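PDB 6Q2F: glycoside hydrolase family protein from Novosphingobium sp. PP1Y, which probably hydrolyses terminal alpha-L-rhamnose from rhamnosides, as an alpha-L-rhamnosidase. Local coordinates for residues Asp503-Gly508 with Arg589-Asp594; Gly582-Asp587 with Met596-His601; Asp1056-Ser1061 with Leu1090-Ala1095. All blocks are in the same frame, centred on the assembly; numbering follows the deposited sequence.

Contact 1 (Asp503-Gly508 with Arg589-Asp594). With NA (sodium ion), chain B.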
ATOM      1  N   ASP A 503      -5.100   1.256  -9.344  1.00 28.45           N
ATOM      2  CA  ASP A 503      -4.581   0.214  -8.475  1.00 23.95           C
ATOM      3  C   ASP A 503      -3.137   0.545  -8.093  1.00 28.58           C
ATOM      4  O   ASP A 503      -2.499   1.425  -8.680  1.00 26.86           O
ATOM      5  CB  ASP A 503      -4.651  -1.123  -9.208  1.00 22.51           C
ATOM      6  CG  ASP A 503      -4.752  -2.311  -8.273  1.00 29.51           C
ATOM      7  OD1 ASP A 503      -4.583  -2.127  -7.041  1.00 25.87           O
ATOM      8  OD2 ASP A 503      -4.988  -3.424  -8.781  1.00 34.63           O
ATOM      9  N   SER A 504      -2.622  -0.170  -7.091  1.00 25.06           N
ATOM     10  CA  SER A 504      -1.246   0.068  -6.653  1.00 26.62           C
ATOM     11  C   SER A 504      -0.283  -0.228  -7.800  1.00 27.03           C
ATOM     12  O   SER A 504      -0.516  -1.127  -8.612  1.00 29.41           O
ATOM     13  CB  SER A 504      -0.925  -0.794  -5.430  1.00 26.38           C
ATOM     14  OG  SER A 504      -1.206  -2.141  -5.715  1.00 31.74           O
ATOM     15  N   ILE A 505       0.800   0.553  -7.890  1.00 28.01           N
ATOM     16  CA  ILE A 505       1.585   0.617  -9.121  1.00 26.00           C
ATOM     17  C   ILE A 505       2.840  -0.233  -9.008  1.00 26.55           C
ATOM     18  O   ILE A 505       3.551  -0.191  -8.000  1.00 28.12           O
ATOM     19  CB  ILE A 505       1.935   2.069  -9.499  1.00 28.71           C
ATOM     20  CG1 ILE A 505       2.552   2.082 -10.898  1.00 25.32           C
ATOM     21  CG2 ILE A 505       2.887   2.702  -8.501  1.00 26.93           C
ATOM     22  CD1 ILE A 505       2.532   3.514 -11.538  1.00 20.73           C
ATOM     23  N   GLU A 506       3.090  -1.030 -10.044  1.00 28.18           N
ATOM     24  CA  GLU A 506       4.329  -1.790 -10.182  1.00 33.05           C
ATOM     25  C   GLU A 506       4.547  -1.992 -11.681  1.00 31.68           C
ATOM     26  O   GLU A 506       3.968  -2.906 -12.274  1.00 35.64           O
ATOM     27  CB  GLU A 506       4.254  -3.116  -9.437  1.00 33.50           C
ATOM     28  CG  GLU A 506       5.567  -3.864  -9.386  1.00 47.21           C
ATOM     29  CD  GLU A 506       5.410  -5.251  -8.785  1.00 66.43           C
ATOM     30  OE1 GLU A 506       4.404  -5.500  -8.085  1.00 63.19           O
ATOM     31  OE2 GLU A 506       6.298  -6.099  -9.026  1.00 81.32           O
ATOM     32  N   VAL A 507       5.362  -1.117 -12.286  1.00 26.97           N
ATOM     33  CA  VAL A 507       5.544  -1.096 -13.735  1.00 24.41           C
ATOM     34  C   VAL A 507       7.024  -1.117 -14.105  1.00 30.52           C
ATOM     35  O   VAL A 507       7.387  -0.820 -15.248  1.00 34.34           O
ATOM     36  CB  VAL A 507       4.842   0.123 -14.358  1.00 24.46           C
ATOM     37  CG1 VAL A 507       3.330   0.021 -14.160  1.00 19.44           C
ATOM     38  CG2 VAL A 507       5.397   1.452 -13.772  1.00 20.00           C
ATOM     39  N   GLY A 508       7.886  -1.480 -13.160  1.00 30.10           N
ATOM     40  CA  GLY A 508       9.317  -1.491 -13.429  1.00 26.83           C
ATOM     41  C   GLY A 508       9.954  -0.138 -13.174  1.00 34.16           C
ATOM     42  O   GLY A 508       9.324   0.790 -12.663  1.00 30.31           O
ATOM     43  N   ARG A 589       8.903  -0.357  -1.613  1.00 27.93           N
ATOM     44  CA  ARG A 589       9.302   0.715  -2.516  1.00 28.77           C
ATOM     45  C   ARG A 589       9.466   0.136  -3.912  1.00 33.37           C
ATOM     46  O   ARG A 589      10.587  -0.141  -4.362  1.00 37.63           O
ATOM     47  CB  ARG A 589      10.582   1.394  -2.020  1.00 33.35           C
ATOM     48  CG  ARG A 589      10.939   2.675  -2.806  1.00 29.59           C
ATOM     49  CD  ARG A 589      12.128   3.402  -2.200  1.00 30.22           C
ATOM     50  NE  ARG A 589      12.131   4.807  -2.608  1.00 33.70           N
ATOM     51  CZ  ARG A 589      12.998   5.721  -2.185  1.00 28.73           C
ATOM     52  NH1 ARG A 589      13.964   5.392  -1.328  1.00 21.90           N
ATOM     53  NH2 ARG A 589      12.892   6.970  -2.622  1.00 27.15           N
ATOM     54  N   PRO A 590       8.358  -0.084  -4.623  1.00 30.92           N
ATOM     55  CA  PRO A 590       8.450  -0.712  -5.948  1.00 28.70           C
ATOM     56  C   PRO A 590       9.003   0.220  -7.016  1.00 32.64           C
ATOM     57  O   PRO A 590       9.527  -0.262  -8.025  1.00 30.12           O
ATOM     58  CB  PRO A 590       6.998  -1.102  -6.249  1.00 27.36           C
ATOM     59  CG  PRO A 590       6.207  -0.103  -5.499  1.00 26.47           C
ATOM     60  CD  PRO A 590       6.970   0.185  -4.237  1.00 26.74           C
HETATM   61  N   MSE A 591       8.893   1.534  -6.825  1.00 31.02           N
HETATM   62  CA  MSE A 591       9.454   2.511  -7.762  1.00 29.54           C
HETATM   63  C   MSE A 591       9.631   3.843  -7.040  1.00 34.47           C
HETATM   64  O   MSE A 591       9.228   3.973  -5.882  1.00 28.25           O
HETATM   65  CB  MSE A 591       8.550   2.704  -8.966  1.00 24.10           C
HETATM   66  CG  MSE A 591       7.237   3.372  -8.596  1.00 30.59           C
HETATM   67 SE   MSE A 591       5.987   3.680 -10.050  1.00 39.31          SE
HETATM   68  CE  MSE A 591       7.010   4.887 -11.191  1.00 33.83           C
ATOM     69  N   LEU A 592      10.229   4.823  -7.723  1.00 32.33           N
ATOM     70  CA  LEU A 592      10.333   6.166  -7.174  1.00 29.46           C
ATOM     71  C   LEU A 592       8.952   6.784  -7.060  1.00 28.58           C
ATOM     72  O   LEU A 592       8.026   6.462  -7.811  1.00 29.70           O
ATOM     73  CB  LEU A 592      11.223   7.055  -8.047  1.00 28.35           C
ATOM     74  CG  LEU A 592      12.677   6.593  -8.080  1.00 32.70           C
ATOM     75  CD1 LEU A 592      13.492   7.414  -9.091  1.00 28.47           C
ATOM     76  CD2 LEU A 592      13.273   6.700  -6.648  1.00 29.07           C
ATOM     77  N   GLY A 593       8.824   7.689  -6.110  1.00 25.11           N
ATOM     78  CA  GLY A 593       7.572   8.383  -5.884  1.00 24.75           C
ATOM     79  C   GLY A 593       7.290   8.515  -4.404  1.00 26.57           C
ATOM     80  O   GLY A 593       7.776   7.745  -3.574  1.00 25.86           O
ATOM     81  N   ASP A 594       6.494   9.518  -4.069  1.00 22.42           N
ATOM     82  CA  ASP A 594       6.037   9.741  -2.713  1.00 24.96           C
ATOM     83  C   ASP A 594       4.582   9.304  -2.602  1.00 25.29           C
ATOM     84  O   ASP A 594       3.739   9.779  -3.363  1.00 29.17           O
ATOM     85  CB  ASP A 594       6.172  11.210  -2.330  1.00 21.13           C
ATOM     86  CG  ASP A 594       5.638  11.467  -0.936  1.00 31.67           C
ATOM     87  OD1 ASP A 594       6.351  11.119   0.014  1.00 26.37           O
ATOM     88  OD2 ASP A 594       4.508  11.960  -0.811  1.00 33.30           O
TER
HETATM   89 NA    NA B1201      -3.367  -2.935  -4.445  1.00 37.66          NA
HETATM   90  O   HOH W   1       8.102  -1.909 -10.376  1.00 46.61           O

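Contact 2 (Gly582-Asp587 with Met596-His601). With NA (sodium ion), chain B.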
ATOM      1  N   GLY A 582      -7.633   6.197  -5.440  1.00 23.18           N
ATOM      2  CA  GLY A 582      -6.224   6.198  -5.802  1.00 14.94           C
ATOM      3  C   GLY A 582      -5.336   5.509  -4.783  1.00 25.52           C
ATOM      4  O   GLY A 582      -5.114   6.025  -3.683  1.00 22.32           O
ATOM      5  N   GLU A 583      -4.817   4.345  -5.156  1.00 23.51           N
ATOM      6  CA  GLU A 583      -3.798   3.689  -4.361  1.00 24.91           C
ATOM      7  C   GLU A 583      -2.445   4.226  -4.789  1.00 28.17           C
ATOM      8  O   GLU A 583      -2.331   4.990  -5.746  1.00 26.66           O
ATOM      9  CB  GLU A 583      -3.859   2.166  -4.530  1.00 18.71           C
ATOM     10  CG  GLU A 583      -5.104   1.529  -4.013  1.00 28.16           C
ATOM     11  CD  GLU A 583      -5.011  -0.009  -3.963  1.00 33.16           C
ATOM     12  OE1 GLU A 583      -4.007  -0.580  -4.441  1.00 29.88           O
ATOM     13  OE2 GLU A 583      -5.953  -0.628  -3.439  1.00 30.45           O
ATOM     14  N   ALA A 584      -1.402   3.807  -4.089  1.00 25.69           N
ATOM     15  CA  ALA A 584      -0.061   4.253  -4.422  1.00 28.53           C
ATOM     16  C   ALA A 584       0.916   3.090  -4.485  1.00 29.29           C
ATOM     17  O   ALA A 584       0.754   2.185  -5.304  1.00 28.86           O
ATOM     18  CB  ALA A 584       0.401   5.323  -3.423  1.00 29.26           C
ATOM     19  N   LEU A 585       1.976   3.134  -3.686  1.00 25.50           N
ATOM     20  CA  LEU A 585       2.991   2.078  -3.613  1.00 28.15           C
ATOM     21  C   LEU A 585       2.558   0.796  -2.935  1.00 29.66           C
ATOM     22  O   LEU A 585       2.791  -0.255  -3.436  1.00 26.15           O
ATOM     23  CB  LEU A 585       4.311   2.589  -3.040  1.00 27.37           C
ATOM     24  CG  LEU A 585       4.871   3.864  -3.639  1.00 31.32           C
ATOM     25  CD1 LEU A 585       6.083   4.352  -2.899  1.00 25.11           C
ATOM     26  CD2 LEU A 585       5.168   3.698  -5.090  1.00 26.62           C
ATOM     27  N   GLU A 586       1.907   0.949  -1.793  1.00 24.45           N
ATOM     28  CA  GLU A 586       1.341  -0.151  -1.003  1.00 27.75           C
ATOM     29  C   GLU A 586       2.400  -1.008  -0.324  1.00 30.03           C
ATOM     30  O   GLU A 586       2.357  -1.183   0.902  1.00 28.80           O
ATOM     31  CB  GLU A 586       0.425  -1.059  -1.848  1.00 26.34           C
ATOM     32  CG  GLU A 586      -0.225  -2.181  -1.005  1.00 28.85           C
ATOM     33  CD  GLU A 586      -1.149  -3.086  -1.802  1.00 35.51           C
ATOM     34  OE1 GLU A 586      -0.930  -4.307  -1.743  1.00 37.26           O
ATOM     35  OE2 GLU A 586      -2.080  -2.590  -2.465  1.00 35.65           O
ATOM     36  N   ASP A 587       3.342  -1.544  -1.097  1.00 26.64           N
ATOM     37  CA  ASP A 587       4.245  -2.605  -0.644  1.00 24.03           C
ATOM     38  C   ASP A 587       5.695  -2.148  -0.811  1.00 31.20           C
ATOM     39  O   ASP A 587       6.238  -2.177  -1.923  1.00 32.81           O
ATOM     40  CB  ASP A 587       3.965  -3.896  -1.423  1.00 28.19           C
ATOM     41  CG  ASP A 587       4.734  -5.099  -0.894  1.00 33.00           C
ATOM     42  OD1 ASP A 587       5.403  -4.985   0.149  1.00 31.08           O
ATOM     43  OD2 ASP A 587       4.646  -6.176  -1.529  1.00 38.21           O
HETATM   44  N   MSE A 596       2.227   9.913  -0.471  1.00 20.25           N
HETATM   45  CA  MSE A 596       1.205  10.932  -0.204  1.00 23.43           C
HETATM   46  C   MSE A 596       0.947  11.754  -1.457  1.00 24.78           C
HETATM   47  O   MSE A 596      -0.192  11.994  -1.834  1.00 24.56           O
HETATM   48  CB  MSE A 596       1.595  11.847   0.970  1.00 20.13           C
HETATM   49  CG  MSE A 596       1.490  11.110   2.306  1.00 27.51           C
HETATM   50 SE   MSE A 596       1.693  12.341   3.819  1.00 30.96          SE
HETATM   51  CE  MSE A 596       0.179  13.473   3.535  1.00 19.49           C
ATOM     52  N   ALA A 597       2.025  12.185  -2.103  1.00 22.42           N
ATOM     53  CA  ALA A 597       1.865  13.015  -3.293  1.00 23.31           C
ATOM     54  C   ALA A 597       1.104  12.257  -4.369  1.00 23.01           C
ATOM     55  O   ALA A 597       0.224  12.806  -5.034  1.00 26.46           O
ATOM     56  CB  ALA A 597       3.242  13.460  -3.797  1.00 24.26           C
HETATM   57  N   MSE A 598       1.396  10.978  -4.507  1.00 19.96           N
HETATM   58  CA  MSE A 598       0.764  10.132  -5.525  1.00 23.35           C
HETATM   59  C   MSE A 598      -0.753  10.048  -5.337  1.00 27.97           C
HETATM   60  O   MSE A 598      -1.475   9.772  -6.285  1.00 29.24           O
HETATM   61  CB  MSE A 598       1.380   8.743  -5.494  1.00 25.00           C
HETATM   62  CG  MSE A 598       2.791   8.697  -6.042  1.00 22.30           C
HETATM   63 SE   MSE A 598       3.706   7.118  -5.382  0.89 25.49          SE
HETATM   64  CE  MSE A 598       2.735   5.826  -6.522  1.00 27.70           C
ATOM     65  N   ARG A 599      -1.233  10.317  -4.119  1.00 22.16           N
ATOM     66  CA  ARG A 599      -2.659  10.211  -3.842  1.00 23.26           C
ATOM     67  C   ARG A 599      -3.323  11.557  -3.590  1.00 26.45           C
ATOM     68  O   ARG A 599      -4.542  11.608  -3.414  1.00 22.67           O
ATOM     69  CB  ARG A 599      -2.892   9.266  -2.656  1.00 27.34           C
ATOM     70  CG  ARG A 599      -2.601   7.804  -2.956  1.00 28.78           C
ATOM     71  CD  ARG A 599      -2.826   6.842  -1.744  1.00 25.56           C
ATOM     72  NE  ARG A 599      -1.711   6.920  -0.819  1.00 27.99           N
ATOM     73  CZ  ARG A 599      -1.365   5.968   0.033  1.00 30.85           C
ATOM     74  NH1 ARG A 599      -2.054   4.837   0.094  1.00 30.26           N
ATOM     75  NH2 ARG A 599      -0.322   6.148   0.823  1.00 33.65           N
ATOM     76  N   SER A 600      -2.562  12.647  -3.626  1.00 26.15           N
ATOM     77  CA  SER A 600      -3.058  13.954  -3.212  1.00 27.92           C
ATOM     78  C   SER A 600      -4.095  14.523  -4.172  1.00 26.45           C
ATOM     79  O   SER A 600      -4.872  15.401  -3.789  1.00 28.84           O
ATOM     80  CB  SER A 600      -1.872  14.917  -3.084  1.00 26.71           C
ATOM     81  OG  SER A 600      -1.235  15.054  -4.346  1.00 31.53           O
ATOM     82  N   HIS A 601      -4.087  14.071  -5.418  1.00 24.58           N
ATOM     83  CA  HIS A 601      -5.020  14.528  -6.442  1.00 27.56           C
ATOM     84  C   HIS A 601      -6.275  13.677  -6.529  1.00 25.67           C
ATOM     85  O   HIS A 601      -7.240  14.083  -7.182  1.00 29.17           O
ATOM     86  CB  HIS A 601      -4.337  14.536  -7.816  1.00 27.46           C
ATOM     87  CG  HIS A 601      -3.010  15.228  -7.827  1.00 27.17           C
ATOM     88  ND1 HIS A 601      -2.885  16.595  -7.694  1.00 29.26           N
ATOM     89  CD2 HIS A 601      -1.752  14.748  -7.986  1.00 25.79           C
ATOM     90  CE1 HIS A 601      -1.607  16.923  -7.757  1.00 29.47           C
ATOM     91  NE2 HIS A 601      -0.900  15.820  -7.925  1.00 31.69           N
TER
HETATM   92 NA    NA B1201      -3.367  -2.935  -4.445  1.00 37.66          NA
HETATM   93  O   HOH W   2      -3.344   7.603  -6.343  1.00 28.89           O

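Contact 3 (Asp1056-Ser1061 with Leu1090-Ala1095)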
ATOM      1  N   ASP A1056     -21.238 -19.907  12.934  1.00 34.71           N
ATOM      2  CA  ASP A1056     -20.439 -18.787  13.347  1.00 35.11           C
ATOM      3  C   ASP A1056     -21.207 -17.506  13.639  1.00 40.14           C
ATOM      4  O   ASP A1056     -20.660 -16.611  14.215  1.00 34.72           O
ATOM      5  CB  ASP A1056     -19.442 -18.474  12.257  1.00 31.33           C
ATOM      6  CG  ASP A1056     -18.547 -19.590  11.956  1.00 34.71           C
ATOM      7  OD1 ASP A1056     -17.791 -20.002  12.789  1.00 41.03           O
ATOM      8  OD2 ASP A1056     -18.560 -20.033  10.845  1.00 44.46           O
ATOM      9  N   LEU A1057     -22.458 -17.429  13.221  1.00 32.89           N
ATOM     10  CA  LEU A1057     -23.295 -16.284  13.455  1.00 34.59           C
ATOM     11  C   LEU A1057     -24.693 -16.768  13.542  1.00 38.04           C
ATOM     12  O   LEU A1057     -24.997 -17.789  13.030  1.00 36.45           O
ATOM     13  CB  LEU A1057     -23.174 -15.217  12.373  1.00 28.90           C
ATOM     14  CG  LEU A1057     -23.367 -15.516  10.895  1.00 40.79           C
ATOM     15  CD1 LEU A1057     -23.700 -14.271  10.107  1.00 30.84           C
ATOM     16  CD2 LEU A1057     -22.168 -16.197  10.307  1.00 35.76           C
ATOM     17  N   ALA A1058     -25.546 -16.021  14.203  1.00 32.44           N
ATOM     18  CA  ALA A1058     -26.904 -16.415  14.366  1.00 32.65           C
ATOM     19  C   ALA A1058     -27.922 -15.320  14.382  1.00 39.19           C
ATOM     20  O   ALA A1058     -27.825 -14.381  15.104  1.00 31.39           O
ATOM     21  CB  ALA A1058     -27.036 -17.218  15.630  1.00 29.63           C
ATOM     22  N   GLN A1059     -28.938 -15.490  13.578  1.00 33.94           N
ATOM     23  CA  GLN A1059     -30.044 -14.540  13.538  1.00 31.34           C
ATOM     24  C   GLN A1059     -31.173 -15.108  14.395  1.00 28.03           C
ATOM     25  O   GLN A1059     -31.541 -16.271  14.235  1.00 30.84           O
ATOM     26  CB  GLN A1059     -30.483 -14.291  12.079  1.00 34.32           C
ATOM     27  CG  GLN A1059     -31.680 -13.357  11.873  1.00 33.09           C
ATOM     28  CD  GLN A1059     -33.017 -14.045  12.167  1.00 38.56           C
ATOM     29  OE1 GLN A1059     -33.294 -15.139  11.670  1.00 35.03           O
ATOM     30  NE2 GLN A1059     -33.839 -13.405  12.989  1.00 43.86           N
ATOM     31  N   VAL A1060     -31.710 -14.296  15.310  1.00 29.71           N
ATOM     32  CA  VAL A1060     -32.642 -14.764  16.331  1.00 31.98           C
ATOM     33  C   VAL A1060     -33.993 -14.091  16.146  1.00 34.17           C
ATOM     34  O   VAL A1060     -34.076 -12.861  16.061  1.00 33.17           O
ATOM     35  CB  VAL A1060     -32.104 -14.502  17.746  1.00 34.35           C
ATOM     36  CG1 VAL A1060     -33.158 -14.912  18.810  1.00 33.39           C
ATOM     37  CG2 VAL A1060     -30.800 -15.252  17.931  1.00 29.36           C
ATOM     38  N   SER A1061     -35.048 -14.899  16.116  1.00 36.63           N
ATOM     39  CA  SER A1061     -36.428 -14.438  16.085  1.00 36.83           C
ATOM     40  C   SER A1061     -37.153 -14.946  17.324  1.00 37.20           C
ATOM     41  O   SER A1061     -37.127 -16.147  17.615  1.00 39.36           O
ATOM     42  CB  SER A1061     -37.146 -14.914  14.816  1.00 41.69           C
ATOM     43  OG  SER A1061     -36.575 -14.289  13.673  1.00 44.69           O
ATOM     44  N   LEU A1090     -38.977 -19.488  19.801  1.00 37.24           N
ATOM     45  CA  LEU A1090     -37.588 -19.109  19.586  1.00 34.85           C
ATOM     46  C   LEU A1090     -37.122 -19.810  18.321  1.00 44.96           C
ATOM     47  O   LEU A1090     -37.261 -21.031  18.202  1.00 39.08           O
ATOM     48  CB  LEU A1090     -36.711 -19.511  20.779  1.00 35.23           C
ATOM     49  CG  LEU A1090     -35.206 -19.229  20.693  1.00 34.39           C
ATOM     50  CD1 LEU A1090     -34.930 -17.731  20.544  1.00 33.37           C
ATOM     51  CD2 LEU A1090     -34.522 -19.738  21.970  1.00 35.90           C
ATOM     52  N   GLU A1091     -36.591 -19.039  17.376  1.00 42.77           N
ATOM     53  CA  GLU A1091     -35.998 -19.581  16.158  1.00 41.89           C
ATOM     54  C   GLU A1091     -34.659 -18.901  15.950  1.00 40.00           C
ATOM     55  O   GLU A1091     -34.571 -17.673  16.014  1.00 38.46           O
ATOM     56  CB  GLU A1091     -36.875 -19.353  14.920  1.00 51.58           C
ATOM     57  CG  GLU A1091     -38.360 -19.566  15.116  1.00 60.80           C
ATOM     58  CD  GLU A1091     -39.116 -19.373  13.817  1.00 79.91           C
ATOM     59  OE1 GLU A1091     -38.633 -19.879  12.771  1.00 81.56           O
ATOM     60  OE2 GLU A1091     -40.167 -18.694  13.840  1.00 88.41           O
ATOM     61  N   ILE A1092     -33.624 -19.701  15.720  1.00 35.62           N
ATOM     62  CA  ILE A1092     -32.255 -19.217  15.648  1.00 36.00           C
ATOM     63  C   ILE A1092     -31.650 -19.774  14.373  1.00 37.07           C
ATOM     64  O   ILE A1092     -31.459 -20.990  14.253  1.00 33.25           O
ATOM     65  CB  ILE A1092     -31.431 -19.633  16.867  1.00 38.55           C
ATOM     66  CG1 ILE A1092     -32.113 -19.134  18.148  1.00 34.42           C
ATOM     67  CG2 ILE A1092     -30.005 -19.121  16.721  1.00 34.21           C
ATOM     68  CD1 ILE A1092     -31.327 -19.388  19.413  1.00 40.60           C
ATOM     69  N   ARG A1093     -31.363 -18.893  13.410  1.00 33.96           N
ATOM     70  CA  ARG A1093     -30.816 -19.315  12.134  1.00 33.80           C
ATOM     71  C   ARG A1093     -29.305 -19.149  12.218  1.00 36.99           C
ATOM     72  O   ARG A1093     -28.799 -18.015  12.275  1.00 32.79           O
ATOM     73  CB  ARG A1093     -31.434 -18.505  11.000  1.00 33.96           C
ATOM     74  CG  ARG A1093     -32.872 -18.937  10.693  1.00 38.12           C
ATOM     75  CD  ARG A1093     -33.627 -17.936   9.826  1.00 36.74           C
ATOM     76  NE  ARG A1093     -32.986 -17.720   8.532  1.00 38.96           N
ATOM     77  CZ  ARG A1093     -32.323 -16.616   8.201  1.00 41.16           C
ATOM     78  NH1 ARG A1093     -32.205 -15.607   9.067  1.00 40.70           N
ATOM     79  NH2 ARG A1093     -31.781 -16.521   7.000  1.00 37.46           N
ATOM     80  N   VAL A1094     -28.586 -20.269  12.302  1.00 36.40           N
ATOM     81  CA  VAL A1094     -27.133 -20.259  12.423  1.00 36.20           C
ATOM     82  C   VAL A1094     -26.521 -20.564  11.068  1.00 35.35           C
ATOM     83  O   VAL A1094     -26.857 -21.574  10.436  1.00 35.28           O
ATOM     84  CB  VAL A1094     -26.624 -21.263  13.465  1.00 35.46           C
ATOM     85  CG1 VAL A1094     -25.103 -21.157  13.548  1.00 34.81           C
ATOM     86  CG2 VAL A1094     -27.268 -21.003  14.820  1.00 33.34           C
ATOM     87  N   ALA A1095     -25.615 -19.698  10.633  1.00 31.42           N
ATOM     88  CA  ALA A1095     -24.838 -19.881   9.419  1.00 35.32           C
ATOM     89  C   ALA A1095     -23.390 -20.165   9.797  1.00 34.33           C
ATOM     90  O   ALA A1095     -22.860 -19.568  10.745  1.00 32.81           O
ATOM     91  CB  ALA A1095     -24.901 -18.627   8.536  1.00 28.67           C
TER
HETATM   92  O   HOH W   3     -34.677 -16.933  12.992  1.00 36.26           O
HETATM   93  O   HOH W   4     -40.030 -16.937  16.772  1.00 44.15           O

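Contact 1 (Asp503-Gly508 with Arg589-Asp594)
Asp503 and Ser504 open the loop that follows strand 497-502, and both bind the sodium ion. Asp503 OD1 lies 3.0 Å from NA. The same OD1 accepts the backbone N-H of Ser504, which meets it from above the carboxylate plane. Ser504 OG is the closer of these two, at 2.6 Å from NA; chi1 of 54° sets it between the backbone N and the carbonyl carbon. Ile505 carries the contact with residues 589-594. Its CG2 lies 3.6 Å from SE of Met591, a selenomethionine, and CG1 and CD1 also touch the selenium. The two side chains cross at about a right angle. On the backbone side, Ile505 O rests 3.6 Å from Pro590 CG. Glu506 only brushes the proline ring, and Val507 CG2 adds a looser contact to SE. Gly508 N donates to a water, which donates in turn to Pro590 O. No direct hydrogen bond joins the two segments. Helix 543-575 backs the apolar part, with Tyr566 against Ile505 and Leu561 against Met591. Glu583, Glu586 and Glu644 complete the metal site. Both loops follow strands of the closed parallel beta/alpha barrel, where strand-end loops typically carry the ligand site, as the sodium site does here.

Contact 2 (Gly582-Asp587 with Met596-His601)
A carbonyl oxygen faces the aliphatic part of an arginine here, and no direct hydrogen bond crosses the contact. Gly582 O sits 3.1 Å from Arg599 CD and nearly as close to CG. Arg599 has CG anti to its carbonyl carbon and bends at chi3 (-78°). With this turn, Ala584 CB lies over one face of the guanidinium, toward its rim, 3.7 Å from Arg599 NE. The polar end is held by other residues. NE donates to Asp595 O, and NH1 meets Asp625 in a salt bridge and also Met606 O. The buried charge is therefore probably well compensated. Gly582 belongs to strand 579-582 of the parallel beta/alpha barrel, and the chain goes on into the loop that carries two sodium ligands. Glu583 OE1 and Glu586 OE2 each lie 2.4 Å from NA. The CB of Glu583 points away from residues 596-601, and its extended chain reaches the ion. Beyond Ala584, Met598, a selenomethionine, packs on Leu585. Met598 CE lies 3.5 Å from Leu585 CD2, and the side chains cross at about a right angle. The bend at chi3 (74°) also brings CE 3.8 Å from Ala584 CA. One water donates to both Glu583 O and Met598 O, at 2.9 Å each. Leu561 and Tyr566 of helix 543-575 touch Met598.

Contact 3 (Asp1056-Ser1061 with Leu1090-Ala1095)
Backbone hydrogen bonds join strands 1057-1061 and 1090-1095 as an antiparallel pair. Gln1059 and Arg1093 form a hydrogen-bonded pair, with N to O distances of 2.8 Å for both Gln1059 N to Arg1093 O and Arg1093 N to Gln1059 O. Ser1061 N donates almost straight to Glu1091 O. At the other end is a classic beta bulge: Ala1095 O accepts from Asp1056 N at 2.7 Å and from Leu1057 N at 3.3 Å. The bend of Gln1059 at chi2 (-78°) turns OE1 to Arg1093, while NE2 runs along its own strand to Ser1061. Arg1093 NH1 donates to Gln1059 OE1 at 2.9 Å, in the guanidinium plane but above the amide plane; the two planes are 36° apart. Gln1059 NE2 donates to Ser1061 OG at 3.0 Å and also to Asp1066 OD1. An alanine here would remove the amide and its bonds to Arg1093, Ser1061 and Asp1066, and would probably leave the guanidinium less firmly placed. The face bearing Ala1058, Val1060, Ile1092 and Val1094 is apolar. Ala1058 CB meets Ile1092 CG2 at 3.7 Å, while Val1060 and Ile1092 lie side by side. Val1060 CG1 also touches Leu1090 CD1 at 3.8 Å. Leu1049 and Leu1051 of strand 1047-1055 pack on this face from the other sheet, consistent with the beta-sandwich of galactose-binding-like domains. Within their own six-stranded antiparallel sheet, the pair lies between strands 1028-1037 and 1065-1070.

Contacts 1 and 2 share the sodium site, and their centres are about 9 Å apart. Their segments alternate along the chain. Ile505 N lies 3.1 Å from Ala584 O, a probable hydrogen bond between the two loops. Asp503 OD1 and Glu583 OE1 come within 3.1 Å of each other, a like-charge approach that the sodium ion, bound to both, probably offsets. Each of these contacts gives two of the five ligands, and Glu644 the fifth. Contact 3 lies in a region resembling the galactose-binding-like domains of family 2 glycosyl hydrolases. Its centre is about 46 Å from that of contact 1 and about 42 Å from that of contact 2, and it touches neither.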